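Local atomic coordinates of zinc chaperone AztD (Citrobacter koseri, PDB entry 6CMK), a protein that acts as a periplasmic zinc chaperone, binding zinc ions and handing one of them directly to the solute-binding protein AztC of the AztABCD transport system. Residues Lys321-Asp326 against Ser333-Val338; Tyr178-Ile183 against Ala241-Arg246; Val33-Leu38 against Ser94-His99; Lys369-Val374 against Thr383-Val388; Gly267-Ile272 against Asp284-Asp289. One frame throughout, in Å; residues are numbered along the deposited sequence. Where two conformers were deposited one is given.

In the fold
All five contacts belong to one beta propeller built of antiparallel sheets. Along the chain they follow in series: contact 3, contact 2, contact 5, contact 1, contact 4. Contacts 1 and 4 are the outer hairpins of two successive blades; their centres lie 18 Å apart and Val338 CG1 packs on Ile373 CB at 3.6 Å. Contact 5 sits within a single blade, while contacts 2 and 3 each bridge two neighbouring blades. Contacts 2 and 5 also touch, with 20 Å between centres, whereas contacts 2 and 4 lie 42 Å apart across the ring. Contacts 2 and 3 come nearest to zinc ligands, about 12 Å from His126 and about 10 Å from Asp106, side chain to side chain.

Contact 1: Lys321-Asp326 against Ser333-Val338; sequences KLNQID and SQSVRV. With EDO (1,2-ethanediol), chain L.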
# COMPACT_ATOMS: atom_id res chain seq x y z
N LYS B 321 -23.28 10.35 21.18
CA LYS B 321 -23.55 10.06 19.78
C LYS B 321 -22.26 9.88 18.99
O LYS B 321 -21.25 10.55 19.22
CB LYS B 321 -24.38 11.16 19.13
CG LYS B 321 -25.81 11.31 19.66
CD LYS B 321 -26.58 12.22 18.72
CE LYS B 321 -27.97 12.57 19.22
NZ LYS B 321 -28.72 13.26 18.13
N LEU B 322 -22.33 8.97 18.03
CA LEU B 322 -21.30 8.83 17.02
C LEU B 322 -21.76 9.59 15.78
O LEU B 322 -22.92 9.44 15.37
CB LEU B 322 -21.06 7.36 16.70
CG LEU B 322 -19.93 7.08 15.69
CD1 LEU B 322 -18.59 7.49 16.24
CD2 LEU B 322 -19.92 5.61 15.31
N ASN B 323 -20.89 10.42 15.21
CA ASN B 323 -21.25 11.26 14.08
C ASN B 323 -20.38 10.90 12.88
O ASN B 323 -19.16 10.85 12.99
CB ASN B 323 -21.11 12.74 14.41
CG ASN B 323 -21.83 13.13 15.67
OD1 ASN B 323 -22.97 13.59 15.62
ND2 ASN B 323 -21.17 12.98 16.82
N GLN B 324 -21.03 10.67 11.75
CA GLN B 324 -20.35 10.36 10.50
C GLN B 324 -19.98 11.66 9.79
O GLN B 324 -20.85 12.51 9.54
CB GLN B 324 -21.26 9.50 9.62
CG GLN B 324 -20.65 9.08 8.31
CD GLN B 324 -21.66 8.38 7.42
OE1 GLN B 324 -22.68 8.96 7.05
NE2 GLN B 324 -21.40 7.13 7.09
N ILE B 325 -18.70 11.84 9.49
CA ILE B 325 -18.21 13.00 8.75
C ILE B 325 -18.02 12.60 7.29
O ILE B 325 -17.19 11.74 6.98
CB ILE B 325 -16.89 13.54 9.32
CG1 ILE B 325 -17.02 13.83 10.81
CG2 ILE B 325 -16.46 14.77 8.53
CD1 ILE B 325 -18.13 14.80 11.14
N ASP B 326 -18.74 13.28 6.40
CA ASP B 326 -18.51 13.18 4.96
C ASP B 326 -17.46 14.23 4.63
O ASP B 326 -17.75 15.43 4.58
CB ASP B 326 -19.80 13.40 4.19
CG ASP B 326 -19.62 13.29 2.69
OD1 ASP B 326 -18.49 13.51 2.18
OD2 ASP B 326 -20.61 12.97 2.00
N SER B 333 -22.93 13.83 8.06
CA SER B 333 -23.97 13.24 7.23
C SER B 333 -25.02 12.48 8.04
O SER B 333 -26.17 12.39 7.60
CB SER B 333 -23.34 12.32 6.17
OG SER B 333 -22.24 11.62 6.71
N GLN B 334 -24.66 11.96 9.21
CA GLN B 334 -25.66 11.38 10.10
C GLN B 334 -25.03 11.13 11.46
O GLN B 334 -23.81 11.17 11.62
CB GLN B 334 -26.22 10.07 9.53
CG GLN B 334 -25.20 8.98 9.34
CD GLN B 334 -25.80 7.72 8.76
OE1 GLN B 334 -26.87 7.28 9.18
NE2 GLN B 334 -25.12 7.12 7.80
N SER B 335 -25.90 10.86 12.44
CA SER B 335 -25.51 10.63 13.83
C SER B 335 -26.35 9.50 14.40
O SER B 335 -27.49 9.29 13.98
CB SER B 335 -25.71 11.89 14.68
OG SER B 335 -25.01 12.99 14.14
N VAL B 336 -25.78 8.78 15.36
CA VAL B 336 -26.49 7.69 16.03
C VAL B 336 -26.05 7.65 17.49
O VAL B 336 -24.87 7.83 17.80
CB VAL B 336 -26.23 6.33 15.34
CG1 VAL B 336 -24.78 5.88 15.51
CG2 VAL B 336 -27.18 5.26 15.87
N ARG B 337 -27.01 7.44 18.39
CA ARG B 337 -26.70 7.32 19.81
C ARG B 337 -26.08 5.95 20.10
O ARG B 337 -26.64 4.92 19.71
CB ARG B 337 -27.97 7.51 20.64
CG ARG B 337 -27.73 7.45 22.14
CD ARG B 337 -28.90 8.07 22.91
NE ARG B 337 -28.89 9.52 22.75
CZ ARG B 337 -28.06 10.33 23.39
NH1 ARG B 337 -27.16 9.84 24.24
NH2 ARG B 337 -28.11 11.64 23.18
N VAL B 338 -24.94 5.95 20.78
CA VAL B 338 -24.21 4.73 21.08
C VAL B 338 -24.08 4.48 22.58
O VAL B 338 -24.21 3.34 23.03
CB VAL B 338 -22.81 4.76 20.43
CG1 VAL B 338 -22.00 3.52 20.82
CG2 VAL B 338 -22.96 4.87 18.92
C1 EDO L . -28.12 3.11 22.62
O1 EDO L . -29.28 3.26 21.79
C2 EDO L . -28.31 3.89 23.92
O2 EDO L . -27.10 3.86 24.68
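Gln324 OE1 takes two donors from Ser333-Val338, one from each face of its amide plane. Ser333 OG donates to Gln324 OE1 over 2.7 Å, tilted out of that plane; on the other face Gln334 NE2 reaches Gln324 OE1 at 3.1 Å from well above it, although the acceptor lies almost in the plane of the Gln334 amide. The two amide planes stand 60° apart. Gln334 CG sits between its own backbone N and carbonyl carbon (chi1 62°), 3.4 Å from Gln324 OE1. On the opposite side of the sheet Ser335 OG donates to Asn323 OD1 at 2.6 Å, across a non-hydrogen-bonded pair. Asn323 ND2 is held by Val315 O and Thr317 OG1 of the next strand inward, which settles how the amide is turned.

These side chains dress the outer hairpin of a propeller blade, strand 331-337 forming the sheet's edge within the chain. Its backbone rungs include Leu322 N to Val336 O at 2.8 Å and Val336 N to Leu322 O at 2.9 Å. Beside them Leu322 CB rests on Val338 CG2 at 3.8 Å, and Phe380 packs against Leu322, Gln324, Gln334 and Val336. Lys321 CG lies over one face of the Arg337 guanidinium, offset toward its rim, while Arg337 NH1 bonds to Asp319 O; Lys321 NZ stays 5.3 Å from Arg337 NH2, like charge from like.

Contact 2: Tyr178-Ile183 against Ala241-Arg246; sequences YAVVSI and AAPVIR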
# COMPACT_ATOMS: atom_id res chain seq x y z
N TYR B 178 17.11 11.81 8.98
CA TYR B 178 16.73 13.06 9.63
C TYR B 178 15.54 12.82 10.54
O TYR B 178 14.87 11.78 10.47
CB TYR B 178 16.37 14.16 8.62
CG TYR B 178 17.48 14.56 7.68
CD1 TYR B 178 18.40 15.53 8.05
CD2 TYR B 178 17.60 13.98 6.43
CE1 TYR B 178 19.42 15.90 7.19
CE2 TYR B 178 18.61 14.35 5.57
CZ TYR B 178 19.52 15.31 5.96
OH TYR B 178 20.52 15.68 5.11
N ALA B 179 15.26 13.80 11.40
CA ALA B 179 14.01 13.87 12.14
C ALA B 179 13.57 15.32 12.19
O ALA B 179 14.37 16.24 12.01
CB ALA B 179 14.12 13.31 13.56
N VAL B 180 12.28 15.53 12.40
CA VAL B 180 11.74 16.84 12.74
C VAL B 180 11.34 16.80 14.20
O VAL B 180 10.59 15.91 14.62
CB VAL B 180 10.54 17.22 11.85
CG1 VAL B 180 9.87 18.49 12.38
CG2 VAL B 180 10.99 17.40 10.41
N VAL B 181 11.85 17.75 14.98
CA VAL B 181 11.58 17.77 16.41
C VAL B 181 11.06 19.15 16.78
O VAL B 181 11.42 20.17 16.18
CB VAL B 181 12.82 17.42 17.27
CG1 VAL B 181 13.32 16.04 16.94
CG2 VAL B 181 13.92 18.45 17.07
N SER B 182 10.24 19.17 17.81
CA SER B 182 9.74 20.42 18.35
C SER B 182 10.84 21.14 19.12
O SER B 182 11.77 20.52 19.64
CB SER B 182 8.54 20.15 19.24
OG SER B 182 8.89 19.21 20.24
N ILE B 183 10.71 22.45 19.19
CA ILE B 183 11.70 23.34 19.80
C ILE B 183 11.17 23.76 21.16
O ILE B 183 10.06 24.31 21.22
CB ILE B 183 11.96 24.56 18.91
CG1 ILE B 183 12.52 24.13 17.54
CG2 ILE B 183 12.89 25.56 19.60
CD1 ILE B 183 12.41 25.22 16.49
N ALA B 241 16.17 14.26 -0.19
CA ALA B 241 17.02 15.22 0.49
C ALA B 241 16.50 15.34 1.92
O ALA B 241 15.78 14.47 2.43
CB ALA B 241 17.02 16.56 -0.25
N ALA B 242 16.88 16.41 2.60
CA ALA B 242 16.35 16.63 3.93
C ALA B 242 14.85 16.91 3.83
O ALA B 242 14.37 17.38 2.80
CB ALA B 242 17.05 17.80 4.60
N PRO B 243 14.09 16.60 4.88
CA PRO B 243 12.67 16.96 4.88
C PRO B 243 12.50 18.46 4.70
O PRO B 243 13.39 19.26 5.04
CB PRO B 243 12.16 16.49 6.24
CG PRO B 243 13.30 15.96 6.99
CD PRO B 243 14.51 15.91 6.11
N VAL B 244 11.35 18.84 4.15
CA VAL B 244 11.00 20.23 3.89
C VAL B 244 9.76 20.58 4.70
O VAL B 244 8.73 19.89 4.61
CB VAL B 244 10.76 20.49 2.40
CG1 VAL B 244 10.33 21.94 2.17
CG2 VAL B 244 12.02 20.17 1.60
N ILE B 245 9.84 21.66 5.47
CA ILE B 245 8.74 22.15 6.31
C ILE B 245 8.16 23.39 5.65
O ILE B 245 8.89 24.34 5.35
CB ILE B 245 9.22 22.48 7.73
CG1 ILE B 245 9.87 21.27 8.41
CG2 ILE B 245 8.05 22.99 8.58
CD1 ILE B 245 10.59 21.63 9.71
N ARG B 246 6.85 23.41 5.47
CA ARG B 246 6.17 24.63 5.06
C ARG B 246 5.06 24.93 6.06
O ARG B 246 4.55 24.04 6.75
CB ARG B 246 5.61 24.53 3.64
CG ARG B 246 4.46 23.56 3.43
CD ARG B 246 3.88 23.74 2.04
NE ARG B 246 2.72 22.88 1.77
CZ ARG B 246 1.47 23.31 1.59
NH1 ARG B 246 1.17 24.60 1.66
NH2 ARG B 246 0.51 22.43 1.34
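Tyr178 presents one ring face to Ala242, and this CH-pi contact is the aromatic part of the interface. Ala242 CB stands 3.9 Å from the centroid of the Tyr178 ring and only 16° off its normal, displaced toward the rim on the side of the hydroxyl. Ala242 CA lies over the same face, 3.6 Å from Tyr178 CE2, so backbone and methyl group share the support. Tyr178 CG is anti to the carbonyl carbon (chi1 -62°), beside the backbone N.

The other side-chain contacts are apolar packing. Pro243 crosses Tyr178 obliquely: its CD packs against Tyr178 CB at 3.6 Å, near the root of the ring, and is just as close to Tyr178 CG. A looser touch joins Pro243 CG to Val180 CG2 at 4.4 Å. Further along, Val180 and Ile245 reach toward each other tip to tip, with Val180 CG1 and Ile245 CD1 4.2 Å apart.

Two neighbouring blades of the beta propeller meet here. Strand 178-183 lies inside one sheet, and 241-246 leads into strand 244-249, the last strand of the next. Ile236 of the second blade packs on both Val180 and Pro243, and Val198 of the first blade touches Tyr178 and Ile245, so the hydrophobic layer runs on past the two segments.

No hydrogen bond passes between the segments. The side chain of Val180 lies about 12 Å from that of His126, a ligand of the first high-affinity zinc site.

Contact 3: Val33-Leu38 against Ser94-His99; sequences VTAWRL and SGIAFH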
# COMPACT_ATOMS: atom_id res chain seq x y z
N VAL B 33 -8.12 -15.51 3.55
CA VAL B 33 -8.34 -15.33 4.97
C VAL B 33 -8.45 -13.85 5.29
O VAL B 33 -7.59 -13.05 4.89
CB VAL B 33 -7.23 -15.97 5.81
CG1 VAL B 33 -7.49 -15.73 7.30
CG2 VAL B 33 -7.17 -17.46 5.52
N THR B 34 -9.50 -13.50 6.03
CA THR B 34 -9.73 -12.16 6.56
C THR B 34 -9.44 -12.20 8.05
O THR B 34 -9.92 -13.09 8.76
CB THR B 34 -11.17 -11.70 6.32
OG1 THR B 34 -11.43 -11.61 4.91
CG2 THR B 34 -11.43 -10.35 6.95
N ALA B 35 -8.66 -11.23 8.53
CA ALA B 35 -8.35 -11.22 9.96
C ALA B 35 -8.16 -9.79 10.41
O ALA B 35 -7.39 -9.04 9.80
CB ALA B 35 -7.10 -12.06 10.27
N TRP B 36 -8.86 -9.42 11.48
CA TRP B 36 -8.72 -8.12 12.11
C TRP B 36 -8.73 -8.29 13.62
O TRP B 36 -9.46 -9.13 14.15
CB TRP B 36 -9.85 -7.17 11.72
CG TRP B 36 -9.90 -6.75 10.26
CD1 TRP B 36 -10.32 -7.51 9.21
CD2 TRP B 36 -9.56 -5.47 9.72
NE1 TRP B 36 -10.25 -6.79 8.04
CE2 TRP B 36 -9.78 -5.54 8.33
CE3 TRP B 36 -9.08 -4.29 10.27
CZ2 TRP B 36 -9.55 -4.46 7.50
CZ3 TRP B 36 -8.85 -3.22 9.43
CH2 TRP B 36 -9.08 -3.31 8.06
N ARG B 37 -7.94 -7.47 14.31
CA ARG B 37 -7.78 -7.58 15.75
C ARG B 37 -7.88 -6.21 16.40
O ARG B 37 -7.38 -5.22 15.85
CB ARG B 37 -6.46 -8.24 16.10
CG ARG B 37 -6.48 -9.71 15.76
CD ARG B 37 -5.12 -10.36 15.85
NE ARG B 37 -5.22 -11.75 15.45
CZ ARG B 37 -4.23 -12.63 15.51
NH1 ARG B 37 -3.05 -12.25 15.96
NH2 ARG B 37 -4.43 -13.88 15.13
N LEU B 38 -8.54 -6.17 17.55
CA LEU B 38 -8.61 -4.99 18.39
C LEU B 38 -7.59 -5.10 19.51
O LEU B 38 -7.39 -6.18 20.08
CB LEU B 38 -9.99 -4.83 19.03
CG LEU B 38 -11.20 -4.94 18.11
CD1 LEU B 38 -12.50 -4.87 18.94
CD2 LEU B 38 -11.15 -3.84 17.07
N SER B 94 1.37 -7.84 16.60
CA SER B 94 -0.07 -8.02 16.44
C SER B 94 -0.42 -9.42 15.99
O SER B 94 -1.54 -9.90 16.26
CB SER B 94 -0.59 -7.01 15.42
OG SER B 94 -0.13 -7.36 14.13
N GLY B 95 0.49 -10.09 15.29
CA GLY B 95 0.22 -11.39 14.74
C GLY B 95 -0.44 -11.36 13.38
O GLY B 95 -0.84 -12.42 12.88
N ILE B 96 -0.58 -10.19 12.77
CA ILE B 96 -1.12 -10.07 11.42
C ILE B 96 -0.13 -9.25 10.60
O ILE B 96 0.18 -8.11 10.97
CB ILE B 96 -2.51 -9.41 11.39
CG1 ILE B 96 -3.51 -10.25 12.20
CG2 ILE B 96 -2.98 -9.27 9.94
CD1 ILE B 96 -4.88 -9.61 12.38
N ALA B 97 0.35 -9.82 9.51
CA ALA B 97 1.26 -9.11 8.63
C ALA B 97 0.97 -9.51 7.19
O ALA B 97 0.41 -10.58 6.92
CB ALA B 97 2.73 -9.41 9.00
N PHE B 98 1.35 -8.64 6.27
CA PHE B 98 1.05 -8.82 4.86
C PHE B 98 2.30 -8.76 3.99
O PHE B 98 3.33 -8.21 4.37
CB PHE B 98 0.06 -7.77 4.37
CG PHE B 98 -1.27 -7.85 5.05
CD1 PHE B 98 -2.23 -8.77 4.64
CD2 PHE B 98 -1.56 -7.01 6.12
CE1 PHE B 98 -3.48 -8.84 5.27
CE2 PHE B 98 -2.80 -7.08 6.75
CZ PHE B 98 -3.74 -8.00 6.33
N HIS B 99 2.18 -9.38 2.82
CA HIS B 99 3.15 -9.26 1.75
C HIS B 99 2.44 -8.72 0.51
O HIS B 99 1.41 -9.26 0.10
CB HIS B 99 3.80 -10.60 1.43
CG HIS B 99 4.52 -11.21 2.59
ND1 HIS B 99 5.75 -10.76 3.02
CD2 HIS B 99 4.18 -12.24 3.40
CE1 HIS B 99 6.14 -11.48 4.06
NE2 HIS B 99 5.21 -12.38 4.31
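Arg37 NH1 donates to Ser94 O over 2.8 Å, the single hydrogen bond between the segments. The donor lies in the carbonyl plane on a lone pair of Ser94 O, and that oxygen sits close to the guanidinium plane, although the bond is bent at the hydrogen (142°). The Arg37 chain is extended from CG to NE and carries the guanidinium across to the turn. Arg37 NH1 also bonds to Asp110 O. The turn offering this carbonyl is itself held: Ser94 OG accepts from Ile96 N at 3.2 Å, an ST turn, and is bound to Gly76 O. Gly95 has no side chain to block Arg37 NH1, which comes to 3.6 Å from its CA; its positive phi (86°) also suits glycine.

Apolar contact centres on Ile96. Its CD1 touches Arg37 CD at 3.6 Å and Ala35 CB at 3.9 Å, while its CG1 lies over one face of the guanidinium, offset toward the rim. Ile109 packs against Ala35 and Arg37.

The contact joins adjacent propeller blades. Strand 32-42 pairs with strand 392-403, so the first and last strands of the chain share one sheet and close the ring; strand 88-100 belongs to the next blade, which carries ligands of the second zinc site.

The chemistry implies a buried arginine whose aliphatic shaft serves as hydrophobic packing, while backbone carbonyls take up its NH1 and probably help to offset its charge.

Contact 4: Lys369-Val374 against Thr383-Val388; sequences KSKIIV and TSEISV
Val374 CG2 nestles between two side chains of the opposite strand, 3.4 Å from Ser384 OG and 3.8 Å from Ile386 CD1. On the same side of the sheet the tip of Ile372 lies against Val388, CD1 to CG2 at 3.8 Å, the two side chains crossing at a slant. Beyond this row, Ile386 and Val388 both press on Ile51 of strand 47-52.

On the other side the relief is partly polar. Ile373 and Glu385 lie side by side and point the same way, with Ile373 CD1 against Glu385 CB. Lys371 bends at chi3 (62°), which sets its CE 3.2 Å from Glu385 OE1; Lys371 NZ then meets Glu385 OE1 at 2.7 Å on the syn side of the carboxylate, a salt bridge, and Lys382 NZ pairs with Glu385 OE2.

Strands 371-376 and 381-387 make the outer hairpin of a propeller blade. The ladder swells at one end into a classic beta bulge: Thr383 and Ser384 both face Val374, and Val374 O receives Thr383 N at 2.8 Å but Ser384 N only weakly. At the other end Val388 N donates to Ser370 O at 3.1 Å, nearly straight at the hydrogen (176°) yet from above the carbonyl plane. A water bridges the two segments here, donating to Ser370 O and bonded to Ser387 OG at 2.7 Å.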
# COMPACT_ATOMS: atom_id res chain seq x y z
N LYS B 369 -19.48 0.91 31.15
CA LYS B 369 -20.33 -0.27 31.04
C LYS B 369 -19.54 -1.54 30.73
O LYS B 369 -20.15 -2.60 30.52
CB LYS B 369 -21.39 -0.05 29.97
CG LYS B 369 -22.31 1.14 30.23
CD LYS B 369 -23.28 0.89 31.38
CE LYS B 369 -24.26 2.05 31.53
NZ LYS B 369 -25.15 2.21 30.34
N SER B 370 -18.22 -1.47 30.69
CA SER B 370 -17.37 -2.63 30.44
C SER B 370 -17.78 -3.33 29.14
O SER B 370 -17.95 -4.55 29.10
CB SER B 370 -17.43 -3.60 31.61
OG SER B 370 -17.12 -2.96 32.83
N LYS B 371 -17.94 -2.56 28.07
CA LYS B 371 -18.29 -3.16 26.79
C LYS B 371 -17.77 -2.30 25.65
O LYS B 371 -17.36 -1.15 25.83
CB LYS B 371 -19.81 -3.36 26.66
CG LYS B 371 -20.66 -2.09 26.60
CD LYS B 371 -22.17 -2.40 26.62
CE LYS B 371 -22.62 -3.11 27.91
NZ LYS B 371 -24.05 -3.56 27.89
N ILE B 372 -17.75 -2.91 24.46
CA ILE B 372 -17.49 -2.24 23.20
C ILE B 372 -18.73 -2.40 22.34
O ILE B 372 -19.21 -3.52 22.16
CB ILE B 372 -16.26 -2.83 22.48
CG1 ILE B 372 -15.03 -2.74 23.39
CG2 ILE B 372 -16.03 -2.13 21.14
CD1 ILE B 372 -13.84 -3.53 22.87
N ILE B 373 -19.25 -1.28 21.82
CA ILE B 373 -20.38 -1.31 20.90
C ILE B 373 -19.86 -1.49 19.48
O ILE B 373 -18.87 -0.86 19.09
CB ILE B 373 -21.22 -0.02 21.01
CG1 ILE B 373 -21.60 0.28 22.46
CG2 ILE B 373 -22.46 -0.14 20.13
CD1 ILE B 373 -22.17 -0.88 23.23
N VAL B 374 -20.52 -2.34 18.70
CA VAL B 374 -20.10 -2.64 17.33
C VAL B 374 -21.18 -2.16 16.38
O VAL B 374 -22.35 -2.55 16.51
CB VAL B 374 -19.83 -4.14 17.13
CG1 VAL B 374 -19.25 -4.39 15.74
CG2 VAL B 374 -18.91 -4.69 18.20
N THR B 383 -24.76 -3.50 15.54
CA THR B 383 -24.99 -4.89 15.19
C THR B 383 -24.61 -5.88 16.27
O THR B 383 -25.11 -7.01 16.25
CB THR B 383 -24.24 -5.25 13.89
OG1 THR B 383 -22.88 -4.81 13.98
CG2 THR B 383 -24.90 -4.58 12.70
N SER B 384 -23.77 -5.50 17.23
CA SER B 384 -23.45 -6.37 18.36
C SER B 384 -22.78 -5.53 19.44
O SER B 384 -22.55 -4.33 19.27
CB SER B 384 -22.54 -7.53 17.94
OG SER B 384 -21.29 -7.04 17.49
N GLU B 385 -22.48 -6.16 20.57
CA GLU B 385 -21.63 -5.55 21.57
C GLU B 385 -20.75 -6.62 22.19
O GLU B 385 -21.12 -7.80 22.23
CB GLU B 385 -22.45 -4.80 22.64
CG GLU B 385 -23.39 -5.65 23.47
CD GLU B 385 -24.05 -4.83 24.56
OE1 GLU B 385 -23.89 -5.17 25.75
OE2 GLU B 385 -24.70 -3.81 24.23
N ILE B 386 -19.56 -6.21 22.63
CA ILE B 386 -18.54 -7.10 23.15
C ILE B 386 -18.30 -6.75 24.60
O ILE B 386 -18.03 -5.58 24.92
CB ILE B 386 -17.22 -6.98 22.36
CG1 ILE B 386 -17.42 -7.36 20.90
CG2 ILE B 386 -16.14 -7.86 22.98
CD1 ILE B 386 -16.34 -6.84 20.00
N SER B 387 -18.37 -7.75 25.47
CA SER B 387 -18.11 -7.55 26.89
C SER B 387 -16.62 -7.64 27.15
O SER B 387 -15.96 -8.57 26.68
CB SER B 387 -18.87 -8.58 27.73
OG SER B 387 -18.50 -8.49 29.09
N VAL B 388 -16.08 -6.66 27.88
CA VAL B 388 -14.66 -6.56 28.18
C VAL B 388 -14.56 -6.09 29.62
O VAL B 388 -14.93 -4.95 29.94
CB VAL B 388 -13.92 -5.58 27.25
CG1 VAL B 388 -12.42 -5.56 27.57
CG2 VAL B 388 -14.15 -5.93 25.79
O HOH W 1 -19.63 -6.37 30.27

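Contact 5: Gly267-Ile272 against Asp284-Asp289; sequences GMQYFI and DPTESD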
# COMPACT_ATOMS: atom_id res chain seq x y z
N GLY B 267 -6.71 6.72 3.02
CA GLY B 267 -6.81 6.48 1.59
C GLY B 267 -6.88 7.73 0.76
O GLY B 267 -6.72 7.69 -0.46
N MET B 268 -7.10 8.86 1.42
CA MET B 268 -7.20 10.17 0.82
C MET B 268 -6.39 11.09 1.72
O MET B 268 -6.33 10.87 2.93
CB MET B 268 -8.68 10.56 0.74
CG MET B 268 -9.05 11.91 0.20
SD MET B 268 -10.86 11.92 -0.00
CE MET B 268 -11.42 12.39 1.63
N GLN B 269 -5.72 12.10 1.14
CA GLN B 269 -4.88 12.99 1.93
C GLN B 269 -5.70 14.15 2.49
O GLN B 269 -6.16 15.01 1.73
CB GLN B 269 -3.70 13.52 1.12
CG GLN B 269 -2.66 12.46 0.88
CD GLN B 269 -1.39 13.03 0.29
OE1 GLN B 269 -1.32 13.30 -0.91
NE2 GLN B 269 -0.39 13.24 1.13
N TYR B 270 -5.85 14.18 3.81
CA TYR B 270 -6.47 15.30 4.51
C TYR B 270 -6.12 15.19 5.98
O TYR B 270 -5.69 14.14 6.46
CB TYR B 270 -8.00 15.32 4.33
CG TYR B 270 -8.72 14.17 4.99
CD1 TYR B 270 -8.96 12.97 4.31
CD2 TYR B 270 -9.17 14.27 6.30
CE1 TYR B 270 -9.63 11.92 4.92
CE2 TYR B 270 -9.83 13.22 6.91
CZ TYR B 270 -10.07 12.06 6.23
OH TYR B 270 -10.72 11.03 6.85
N PHE B 271 -6.36 16.28 6.71
CA PHE B 271 -6.27 16.27 8.16
C PHE B 271 -7.58 16.77 8.74
O PHE B 271 -8.28 17.58 8.13
CB PHE B 271 -5.10 17.12 8.64
CG PHE B 271 -3.79 16.65 8.13
CD1 PHE B 271 -3.17 15.57 8.72
CD2 PHE B 271 -3.19 17.25 7.04
CE1 PHE B 271 -1.97 15.09 8.24
CE2 PHE B 271 -1.99 16.79 6.55
CZ PHE B 271 -1.37 15.71 7.15
N ILE B 272 -7.92 16.25 9.91
CA ILE B 272 -8.99 16.81 10.73
C ILE B 272 -8.37 17.24 12.04
O ILE B 272 -7.61 16.48 12.66
CB ILE B 272 -10.13 15.81 10.95
CG1 ILE B 272 -10.78 15.44 9.61
CG2 ILE B 272 -11.20 16.41 11.88
CD1 ILE B 272 -11.83 14.37 9.72
N ASP B 284 -7.22 20.20 3.54
CA ASP B 284 -6.67 19.54 2.36
C ASP B 284 -5.28 20.10 2.06
O ASP B 284 -5.17 21.20 1.51
CB ASP B 284 -7.60 19.74 1.16
CG ASP B 284 -7.16 18.94 -0.06
OD1 ASP B 284 -6.00 18.46 -0.09
OD2 ASP B 284 -7.98 18.78 -0.98
N PRO B 285 -4.21 19.39 2.41
CA PRO B 285 -2.86 19.96 2.25
C PRO B 285 -2.39 20.00 0.81
O PRO B 285 -1.34 20.60 0.54
CB PRO B 285 -2.00 19.02 3.08
CG PRO B 285 -2.67 17.70 2.93
CD PRO B 285 -4.15 18.02 2.96
N THR B 286 -3.12 19.38 -0.11
CA THR B 286 -2.76 19.39 -1.52
C THR B 286 -3.43 20.52 -2.30
O THR B 286 -3.08 20.73 -3.46
CB THR B 286 -3.13 18.04 -2.17
OG1 THR B 286 -4.55 17.95 -2.32
CG2 THR B 286 -2.63 16.87 -1.31
N GLU B 287 -4.36 21.26 -1.68
CA GLU B 287 -5.17 22.25 -2.38
C GLU B 287 -5.09 23.61 -1.71
O GLU B 287 -4.80 23.72 -0.51
CB GLU B 287 -6.65 21.83 -2.44
CG GLU B 287 -6.93 20.46 -3.03
CD GLU B 287 -6.34 20.26 -4.41
OE1 GLU B 287 -5.28 19.60 -4.51
OE2 GLU B 287 -6.93 20.76 -5.39
N SER B 288 -5.38 24.65 -2.49
CA SER B 288 -5.34 26.03 -1.99
C SER B 288 -6.55 26.35 -1.12
O SER B 288 -6.43 27.08 -0.13
CB SER B 288 -5.26 27.01 -3.16
OG SER B 288 -4.34 26.56 -4.14
N ASP B 289 -7.73 25.84 -1.48
CA ASP B 289 -8.94 26.03 -0.67
C ASP B 289 -8.92 24.99 0.45
O ASP B 289 -9.66 24.00 0.47
CB ASP B 289 -10.19 25.92 -1.54
CG ASP B 289 -11.23 26.95 -1.19
OD1 ASP B 289 -11.99 26.74 -0.22
OD2 ASP B 289 -11.29 27.99 -1.88
O HOH W 2 -6.29 15.49 -0.71
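Phe271 and Pro285 cross at about a right angle, the pyrrolidine ring pushing its CG toward one corner of the aromatic ring. Phe271 CE2 is 3.8 Å from Pro285 CG, approached obliquely. Phe271 CG lies beside its backbone N (chi1 -60°), and Ala226 of the neighbouring blade packs on this side chain as well. The adjacent carbon of the proline ring lies on backbone: Pro285 CD is 3.8 Å from Gln269 O and 3.9 Å from Tyr270 CA.

Gln269 and Thr286 form a second right-angled crossing, in which Gln269 OE1 lies 3.8 Å from the methyl Thr286 CG2. The amide nitrogen is engaged across the blade boundary, with Gln269 NE2 bonded to Asp223 OD1 and Ser221 O.

Both segments belong to the same propeller blade: 267-272 leads into strand 271-274, whose hairpin partner is strand 279-283, and the loop after that partner holds residues 284-289. It begins with a type I beta turn, Asp284 to Glu287, closed by a 3.3 Å bond from Glu287 N to Asp284 O. An Asx turn overlaps it: Thr286 N donates to Asp284 OD1 at 3.0 Å, from above the carboxylate plane. The same Asp284 OD1 accepts from a water at 3.0 Å, and this water also donates to Gln269 O, linking the two segments, which share no direct hydrogen bond.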